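Long-range contact in lipase (Streptomyces rimosus, PDB 5MAL), which hydrolyses ester bonds of triacylglycerols, other lipid esters and acyl-CoA thioesters as a secreted, monomeric serine esterase of the SGNH (GDSL) superfamily: residues A[137-151]-A[184-198]. Residues are numbered along the deposited sequence; the frame is centred on the assembly and turned at random.
Sequences VVLGYPRFYKLGGSC and AFGDVNTTFAGHELC
Val138 and Gly186 join the last two strands of the parallel sheet of this SGNH hydrolase, a beta-alpha-beta unit whose crossover is helix 159-180. Gly186 N donates to Val138 O at 2.6 Å, and Gly140 N to Gly186 O. Beyond them, a single bridge rejoins the chains, with Leu197 N on Phe144 O and Lys146 N on Leu197 O.

Among the side chains, Asn189 does double duty. Its OD1 takes Arg143 N on an in-plane lone pair at 2.9 Å, while the amide lies against one guanidinium face, the planes 9° apart. The bend at chi3 (-58°) folds the Arg143 guanidinium back over this amide, and NH1 forms a salt bridge with Asp168. A water links Arg143 NH2 to Glu196 OE2.

Val188 CG2 packs on the backbone of Tyr141 and Pro142, 3.4 Å from Tyr141 C. Glycine suits position 140 because the Phe185 ring reaches over the backbone, CZ 3.6 Å from Gly140 CA, and occupies the space a beta carbon would take. Rigid Pro142 sets CB over one face of Phe192, 3.9 Å from the centroid, a CH-pi contact.

The Cys151-Cys198 disulfide closes the far end; Cys198 SG meets the edge of the Tyr145 ring, 3.8 Å from CD1.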
ATOM      1  N   VAL A 137       3.923  -5.668  10.746  1.00  9.35           N
ATOM      2  CA  VAL A 137       4.695  -5.355   9.559  1.00  8.60           C
ATOM      3  C   VAL A 137       3.998  -4.249   8.793  1.00 11.22           C
ATOM      4  O   VAL A 137       2.894  -4.439   8.263  1.00  7.97           O
ATOM      5  CB  VAL A 137       4.856  -6.565   8.632  1.00  8.32           C
ATOM      6  CG1 VAL A 137       5.862  -6.231   7.523  1.00  8.21           C
ATOM      7  CG2 VAL A 137       5.284  -7.790   9.412  1.00  9.71           C
ATOM      8  N   VAL A 138       4.637  -3.093   8.735  1.00  7.72           N
ATOM      9  CA  VAL A 138       4.142  -2.014   7.890  1.00  7.87           C
ATOM     10  C   VAL A 138       4.840  -2.122   6.549  1.00  7.06           C
ATOM     11  O   VAL A 138       6.065  -2.185   6.483  1.00 11.44           O
ATOM     12  CB  VAL A 138       4.407  -0.640   8.494  1.00  8.87           C
ATOM     13  CG1 VAL A 138       3.827   0.429   7.574  1.00 10.38           C
ATOM     14  CG2 VAL A 138       3.799  -0.550   9.879  1.00  9.60           C
ATOM     15  N   LEU A 139       4.072  -2.193   5.476  1.00  8.06           N
ATOM     16  CA  LEU A 139       4.674  -2.294   4.169  1.00  8.43           C
ATOM     17  C   LEU A 139       4.538  -0.950   3.482  1.00  7.29           C
ATOM     18  O   LEU A 139       3.536  -0.252   3.650  1.00  7.20           O
ATOM     19  CB  LEU A 139       4.022  -3.397   3.359  1.00  6.02           C
ATOM     20  CG  LEU A 139       4.340  -4.814   3.848  1.00  8.56           C
ATOM     21  CD1 LEU A 139       3.360  -5.311   4.904  1.00  7.22           C
ATOM     22  CD2 LEU A 139       4.357  -5.758   2.662  1.00  6.79           C
ATOM     23  N   GLY A 140       5.563  -0.568   2.739  1.00  9.17           N
ATOM     24  CA  GLY A 140       5.533   0.700   2.037  1.00  6.51           C
ATOM     25  C   GLY A 140       4.831   0.605   0.689  1.00  9.78           C
ATOM     26  O   GLY A 140       4.135  -0.375   0.392  1.00  9.21           O
ATOM     27  N   TYR A 141       5.001   1.646  -0.115  1.00 10.38           N
ATOM     28  CA  TYR A 141       4.485   1.675  -1.474  1.00  8.08           C
ATOM     29  C   TYR A 141       5.665   1.629  -2.416  1.00  8.18           C
ATOM     30  O   TYR A 141       6.765   2.037  -2.059  1.00 10.72           O
ATOM     31  CB  TYR A 141       3.651   2.933  -1.724  1.00  9.14           C
ATOM     32  CG  TYR A 141       2.458   3.070  -0.819  1.00  7.26           C
ATOM     33  CD1 TYR A 141       1.234   2.535  -1.174  1.00 12.07           C
ATOM     34  CD2 TYR A 141       2.563   3.734   0.403  1.00  8.68           C
ATOM     35  CE1 TYR A 141       0.127   2.654  -0.338  1.00 11.67           C
ATOM     36  CE2 TYR A 141       1.470   3.863   1.243  1.00  7.65           C
ATOM     37  CZ  TYR A 141       0.254   3.332   0.870  1.00  8.64           C
ATOM     38  OH  TYR A 141      -0.844   3.447   1.688  1.00 10.29           O
ATOM     39  N   PRO A 142       5.453   1.125  -3.636  1.00 11.26           N
ATOM     40  CA  PRO A 142       6.590   1.106  -4.552  1.00 11.34           C
ATOM     41  C   PRO A 142       6.720   2.459  -5.227  1.00  9.02           C
ATOM     42  O   PRO A 142       5.698   3.120  -5.418  1.00 11.56           O
ATOM     43  CB  PRO A 142       6.204   0.014  -5.559  1.00  9.73           C
ATOM     44  CG  PRO A 142       4.700   0.111  -5.630  1.00  8.87           C
ATOM     45  CD  PRO A 142       4.256   0.485  -4.210  1.00  9.96           C
ATOM     46  N   ARG A 143       7.938   2.882  -5.538  1.00 10.99           N
ATOM     47  CA  ARG A 143       8.107   3.937  -6.524  1.00  8.20           C
ATOM     48  C   ARG A 143       7.419   3.447  -7.784  1.00  9.93           C
ATOM     49  O   ARG A 143       7.601   2.290  -8.180  1.00 13.47           O
ATOM     50  CB  ARG A 143       9.590   4.238  -6.780  1.00 10.70           C
ATOM     51  CG  ARG A 143      10.223   5.181  -5.780  1.00 13.67           C
ATOM     52  CD  ARG A 143      11.653   5.481  -6.185  1.00 18.94           C
ATOM     53  NE  ARG A 143      12.414   4.246  -6.264  1.00 17.19           N
ATOM     54  CZ  ARG A 143      13.205   3.794  -5.301  1.00 19.68           C
ATOM     55  NH1 ARG A 143      13.362   4.501  -4.186  1.00 20.25           N
ATOM     56  NH2 ARG A 143      13.854   2.646  -5.465  1.00 23.72           N
ATOM     57  N   PHE A 144       6.619   4.302  -8.408  1.00  6.84           N
ATOM     58  CA  PHE A 144       5.803   3.866  -9.530  1.00 11.34           C
ATOM     59  C   PHE A 144       6.586   3.714 -10.836  1.00 10.46           C
ATOM     60  O   PHE A 144       6.183   2.949 -11.709  1.00  8.70           O
ATOM     61  CB  PHE A 144       4.651   4.836  -9.775  1.00 11.75           C
ATOM     62  CG  PHE A 144       3.520   4.731  -8.781  1.00 16.51           C
ATOM     63  CD1 PHE A 144       3.402   3.649  -7.931  1.00 15.64           C
ATOM     64  CD2 PHE A 144       2.547   5.722  -8.731  1.00 21.44           C
ATOM     65  CE1 PHE A 144       2.356   3.560  -7.028  1.00 16.50           C
ATOM     66  CE2 PHE A 144       1.496   5.651  -7.824  1.00 21.00           C
ATOM     67  CZ  PHE A 144       1.404   4.565  -6.968  1.00 23.32           C
ATOM     68  N   TYR A 145       7.678   4.465 -10.981  1.00 10.13           N
ATOM     69  CA  TYR A 145       8.348   4.584 -12.275  1.00 11.08           C
ATOM     70  C   TYR A 145       9.831   4.275 -12.245  1.00 10.03           C
ATOM     71  O   TYR A 145      10.530   4.603 -11.280  1.00 14.38           O
ATOM     72  CB  TYR A 145       8.159   6.007 -12.826  1.00  9.19           C
ATOM     73  CG  TYR A 145       6.746   6.271 -13.220  1.00  8.39           C
ATOM     74  CD1 TYR A 145       6.242   5.752 -14.401  1.00  8.33           C
ATOM     75  CD2 TYR A 145       5.897   7.025 -12.410  1.00 10.20           C
ATOM     76  CE1 TYR A 145       4.941   5.964 -14.776  1.00  7.33           C
ATOM     77  CE2 TYR A 145       4.582   7.249 -12.783  1.00  9.92           C
ATOM     78  CZ  TYR A 145       4.112   6.712 -13.969  1.00 13.30           C
ATOM     79  OH  TYR A 145       2.811   6.903 -14.387  1.00 14.39           O
ATOM     80  N   LYS A 146      10.304   3.657 -13.322  1.00 10.56           N
ATOM     81  CA  LYS A 146      11.729   3.604 -13.604  1.00 12.67           C
ATOM     82  C   LYS A 146      12.052   4.839 -14.418  1.00 16.96           C
ATOM     83  O   LYS A 146      11.405   5.095 -15.438  1.00 17.26           O
ATOM     84  CB  LYS A 146      12.112   2.353 -14.390  1.00 12.55           C
ATOM     85  CG  LYS A 146      13.537   2.421 -14.930  1.00 18.55           C
ATOM     86  CD  LYS A 146      13.771   1.364 -15.999  1.00 25.23           C
ATOM     87  CE  LYS A 146      15.258   1.027 -16.157  1.00 32.50           C
ATOM     88  NZ  LYS A 146      16.138   2.132 -15.669  1.00 38.19           N
ATOM     89  N   LEU A 147      13.033   5.615 -13.972  1.00 15.94           N
ATOM     90  CA  LEU A 147      13.411   6.824 -14.686  1.00 17.26           C
ATOM     91  C   LEU A 147      14.587   6.578 -15.632  1.00 21.94           C
ATOM     92  O   LEU A 147      15.374   5.655 -15.422  1.00 19.93           O
ATOM     93  CB  LEU A 147      13.765   7.929 -13.694  1.00 20.10           C
ATOM     94  CG  LEU A 147      12.693   8.295 -12.669  1.00 19.17           C
ATOM     95  CD1 LEU A 147      13.142   9.497 -11.857  1.00 22.76           C
ATOM     96  CD2 LEU A 147      11.359   8.579 -13.353  1.00 17.61           C
ATOM     97  N   GLY A 148      14.692   7.407 -16.669  1.00 21.88           N
ATOM     98  CA  GLY A 148      15.893   7.459 -17.485  1.00 26.17           C
ATOM     99  C   GLY A 148      15.782   6.865 -18.873  1.00 33.75           C
ATOM    100  O   GLY A 148      16.644   7.088 -19.727  1.00 37.66           O
ATOM    101  N   GLY A 149      14.728   6.096 -19.109  1.00 27.90           N
ATOM    102  CA  GLY A 149      14.557   5.484 -20.406  1.00 30.40           C
ATOM    103  C   GLY A 149      13.391   6.086 -21.153  1.00 28.19           C
ATOM    104  O   GLY A 149      12.643   6.895 -20.617  1.00 28.71           O
ATOM    105  N   SER A 150      13.257   5.702 -22.410  1.00 26.44           N
ATOM    106  CA  SER A 150      12.066   6.006 -23.173  1.00 28.61           C
ATOM    107  C   SER A 150      10.926   5.211 -22.553  1.00 24.10           C
ATOM    108  O   SER A 150      11.103   4.047 -22.219  1.00 27.98           O
ATOM    109  CB  SER A 150      12.266   5.642 -24.646  1.00 33.81           C
ATOM    110  OG  SER A 150      11.206   6.113 -25.460  1.00 39.32           O
ATOM    111  N   CYS A 151       9.772   5.835 -22.371  1.00 17.86           N
ATOM    112  CA  CYS A 151       8.624   5.107 -21.848  1.00 17.67           C
ATOM    113  C   CYS A 151       7.317   5.528 -22.511  1.00 19.92           C
ATOM    114  O   CYS A 151       7.036   6.724 -22.660  1.00 19.02           O
ATOM    115  CB  CYS A 151       8.501   5.293 -20.342  1.00 21.44           C
ATOM    116  SG  CYS A 151       7.234   4.189 -19.651  1.00 20.15           S
ATOM    117  N   ALA A 184       8.031  -3.525  12.275  1.00 12.18           N
ATOM    118  CA  ALA A 184       8.885  -3.743  11.124  1.00 12.53           C
ATOM    119  C   ALA A 184       8.352  -2.915   9.973  1.00 13.27           C
ATOM    120  O   ALA A 184       7.142  -2.704   9.869  1.00 11.09           O
ATOM    121  CB  ALA A 184       8.927  -5.202  10.739  1.00 13.66           C
ATOM    122  N   PHE A 185       9.260  -2.423   9.140  1.00 10.15           N
ATOM    123  CA  PHE A 185       8.894  -1.797   7.871  1.00  8.75           C
ATOM    124  C   PHE A 185       9.390  -2.657   6.728  1.00 10.48           C
ATOM    125  O   PHE A 185      10.553  -3.086   6.707  1.00 11.83           O
ATOM    126  CB  PHE A 185       9.474  -0.392   7.750  1.00 11.93           C
ATOM    127  CG  PHE A 185       9.112   0.290   6.474  1.00 10.64           C
ATOM    128  CD1 PHE A 185       7.850   0.826   6.300  1.00  9.48           C
ATOM    129  CD2 PHE A 185      10.023   0.364   5.426  1.00 14.40           C
ATOM    130  CE1 PHE A 185       7.503   1.451   5.105  1.00  9.14           C
ATOM    131  CE2 PHE A 185       9.682   0.988   4.240  1.00 12.25           C
ATOM    132  CZ  PHE A 185       8.414   1.535   4.089  1.00 10.78           C
ATOM    133  N   GLY A 186       8.507  -2.915   5.776  1.00 11.05           N
ATOM    134  CA  GLY A 186       8.854  -3.692   4.609  1.00  9.13           C
ATOM    135  C   GLY A 186       8.929  -2.761   3.415  1.00 10.39           C
ATOM    136  O   GLY A 186       7.916  -2.223   2.947  1.00 10.71           O
ATOM    137  N   ASP A 187      10.147  -2.539   2.943  1.00 11.16           N
ATOM    138  CA  ASP A 187      10.377  -1.676   1.792  1.00 13.59           C
ATOM    139  C   ASP A 187      10.135  -2.472   0.517  1.00 13.26           C
ATOM    140  O   ASP A 187      10.919  -3.356   0.173  1.00 11.74           O
ATOM    141  CB  ASP A 187      11.804  -1.130   1.825  1.00 14.98           C
ATOM    142  CG  ASP A 187      12.128  -0.255   0.630  1.00 19.34           C
ATOM    143  OD1 ASP A 187      11.226   0.029  -0.185  1.00 16.83           O
ATOM    144  OD2 ASP A 187      13.301   0.163   0.520  1.00 20.22           O
ATOM    145  N   VAL A 188       9.066  -2.166  -0.203  1.00  9.32           N
ATOM    146  CA  VAL A 188       8.759  -3.005  -1.357  1.00  9.24           C
ATOM    147  C   VAL A 188       9.538  -2.594  -2.603  1.00 10.23           C
ATOM    148  O   VAL A 188       9.449  -3.252  -3.632  1.00  8.86           O
ATOM    149  CB  VAL A 188       7.248  -3.021  -1.667  1.00  8.08           C
ATOM    150  CG1 VAL A 188       6.495  -3.680  -0.505  1.00  8.33           C
ATOM    151  CG2 VAL A 188       6.717  -1.619  -1.960  1.00  9.48           C
ATOM    152  N   ASN A 189      10.339  -1.539  -2.510  1.00 12.56           N
ATOM    153  CA  ASN A 189      11.235  -1.220  -3.610  1.00 11.28           C
ATOM    154  C   ASN A 189      12.323  -2.265  -3.743  1.00 13.41           C
ATOM    155  O   ASN A 189      12.979  -2.366  -4.778  1.00 12.96           O
ATOM    156  CB  ASN A 189      11.859   0.152  -3.418  1.00 10.49           C
ATOM    157  CG  ASN A 189      10.882   1.252  -3.656  1.00 10.90           C
ATOM    158  OD1 ASN A 189      10.124   1.213  -4.623  1.00 14.83           O
ATOM    159  ND2 ASN A 189      10.876   2.241  -2.774  1.00 15.53           N
ATOM    160  N   THR A 190      12.521  -3.050  -2.692  1.00 11.33           N
ATOM    161  CA  THR A 190      13.536  -4.087  -2.756  1.00 11.12           C
ATOM    162  C   THR A 190      13.138  -5.094  -3.831  1.00 13.59           C
ATOM    163  O   THR A 190      13.989  -5.664  -4.515  1.00 14.92           O
ATOM    164  CB  THR A 190      13.725  -4.778  -1.404  1.00 16.26           C
ATOM    165  OG1 THR A 190      12.470  -5.284  -0.937  1.00 15.24           O
ATOM    166  CG2 THR A 190      14.263  -3.790  -0.386  1.00 16.83           C
ATOM    167  N   THR A 191      11.838  -5.286  -4.000  1.00  9.69           N
ATOM    168  CA  THR A 191      11.347  -6.264  -4.971  1.00  8.17           C
ATOM    169  C   THR A 191      10.811  -5.617  -6.240  1.00 11.20           C
ATOM    170  O   THR A 191      10.879  -6.222  -7.306  1.00 11.65           O
ATOM    171  CB  THR A 191      10.241  -7.130  -4.385  1.00 11.50           C
ATOM    172  OG1 THR A 191       9.262  -6.279  -3.777  1.00 11.01           O
ATOM    173  CG2 THR A 191      10.808  -8.092  -3.331  1.00 12.70           C
ATOM    174  N   PHE A 192      10.231  -4.418  -6.126  1.00 11.44           N
ATOM    175  CA  PHE A 192       9.672  -3.747  -7.307  1.00  8.52           C
ATOM    176  C   PHE A 192      10.731  -3.081  -8.192  1.00 12.28           C
ATOM    177  O   PHE A 192      10.428  -2.673  -9.312  1.00 11.61           O
ATOM    178  CB  PHE A 192       8.624  -2.694  -6.896  1.00  8.45           C
ATOM    179  CG  PHE A 192       7.249  -3.261  -6.653  1.00  9.56           C
ATOM    180  CD1 PHE A 192       6.890  -3.730  -5.398  1.00 10.75           C
ATOM    181  CD2 PHE A 192       6.311  -3.318  -7.688  1.00  8.82           C
ATOM    182  CE1 PHE A 192       5.615  -4.251  -5.165  1.00 11.86           C
ATOM    183  CE2 PHE A 192       5.030  -3.829  -7.465  1.00 10.06           C
ATOM    184  CZ  PHE A 192       4.683  -4.301  -6.198  1.00  9.87           C
ATOM    185  N   ALA A 193      11.959  -2.953  -7.699  1.00 11.96           N
ATOM    186  CA  ALA A 193      13.032  -2.416  -8.537  1.00 12.21           C
ATOM    187  C   ALA A 193      13.186  -3.326  -9.746  1.00 13.71           C
ATOM    188  O   ALA A 193      13.306  -4.537  -9.605  1.00 14.14           O
ATOM    189  CB  ALA A 193      14.338  -2.311  -7.764  1.00 13.75           C
ATOM    190  N   GLY A 194      13.148  -2.745 -10.937  1.00 15.21           N
ATOM    191  CA  GLY A 194      13.217  -3.536 -12.151  1.00 14.20           C
ATOM    192  C   GLY A 194      11.829  -3.896 -12.622  1.00 12.02           C
ATOM    193  O   GLY A 194      11.652  -4.515 -13.672  1.00 10.77           O
ATOM    194  N   HIS A 195      10.828  -3.474 -11.855  1.00 10.02           N
ATOM    195  CA  HIS A 195       9.439  -3.803 -12.173  1.00 10.22           C
ATOM    196  C   HIS A 195       8.507  -2.625 -11.968  1.00  9.99           C
ATOM    197  O   HIS A 195       7.310  -2.802 -11.747  1.00  8.65           O
ATOM    198  CB  HIS A 195       8.977  -4.992 -11.333  1.00  8.81           C
ATOM    199  CG  HIS A 195       9.764  -6.232 -11.608  1.00 10.58           C
ATOM    200  ND1 HIS A 195       9.613  -6.954 -12.771  1.00 12.29           N
ATOM    201  CD2 HIS A 195      10.739  -6.846 -10.900  1.00 12.90           C
ATOM    202  CE1 HIS A 195      10.449  -7.979 -12.760  1.00 13.51           C
ATOM    203  NE2 HIS A 195      11.147  -7.933 -11.640  1.00 11.35           N
ATOM    204  N   GLU A 196       9.066  -1.426 -12.062  1.00  9.54           N
ATOM    205  CA  GLU A 196       8.268  -0.213 -12.038  1.00  9.50           C
ATOM    206  C   GLU A 196       7.590  -0.034 -13.391  1.00 11.04           C
ATOM    207  O   GLU A 196       7.873  -0.764 -14.333  1.00 10.47           O
ATOM    208  CB  GLU A 196       9.150   0.994 -11.726  1.00 12.35           C
ATOM    209  CG  GLU A 196      10.077   0.799 -10.528  1.00 12.11           C
ATOM    210  CD  GLU A 196      11.461   0.272 -10.905  1.00 15.24           C
ATOM    211  OE1 GLU A 196      11.614  -0.400 -11.949  1.00 12.94           O
ATOM    212  OE2 GLU A 196      12.415   0.551 -10.145  1.00 19.30           O
ATOM    213  N   LEU A 197       6.670   0.907 -13.484  1.00  7.96           N
ATOM    214  CA  LEU A 197       6.225   1.332 -14.791  1.00  8.74           C
ATOM    215  C   LEU A 197       7.461   1.852 -15.522  1.00 12.15           C
ATOM    216  O   LEU A 197       8.358   2.427 -14.893  1.00  8.96           O
ATOM    217  CB  LEU A 197       5.132   2.391 -14.683  1.00  8.15           C
ATOM    218  CG  LEU A 197       3.856   1.863 -14.034  1.00 11.26           C
ATOM    219  CD1 LEU A 197       2.838   2.973 -13.848  1.00 13.20           C
ATOM    220  CD2 LEU A 197       3.250   0.741 -14.878  1.00 12.92           C
ATOM    221  N   CYS A 198       7.507   1.594 -16.828  1.00 10.60           N
ATOM    222  CA  CYS A 198       8.620   1.959 -17.718  1.00 11.96           C
ATOM    223  C   CYS A 198       9.858   1.101 -17.498  1.00 13.96           C
ATOM    224  O   CYS A 198      10.913   1.372 -18.074  1.00 16.04           O
ATOM    225  CB  CYS A 198       9.007   3.429 -17.568  1.00 12.32           C
ATOM    226  SG  CYS A 198       7.630   4.564 -17.706  1.00 17.83           S
TER
HETATM  227  O   HOH W   1       8.168   0.596   0.054  1.00 14.38           O
HETATM  228  O   HOH W   2       9.639   0.462  -7.086  1.00 15.44           O
HETATM  229  O   HOH W   3      12.357   3.744  -9.560  1.00 18.79           O
HETATM  230  O   HOH W   4      12.081   1.250  -7.678  1.00 21.17           O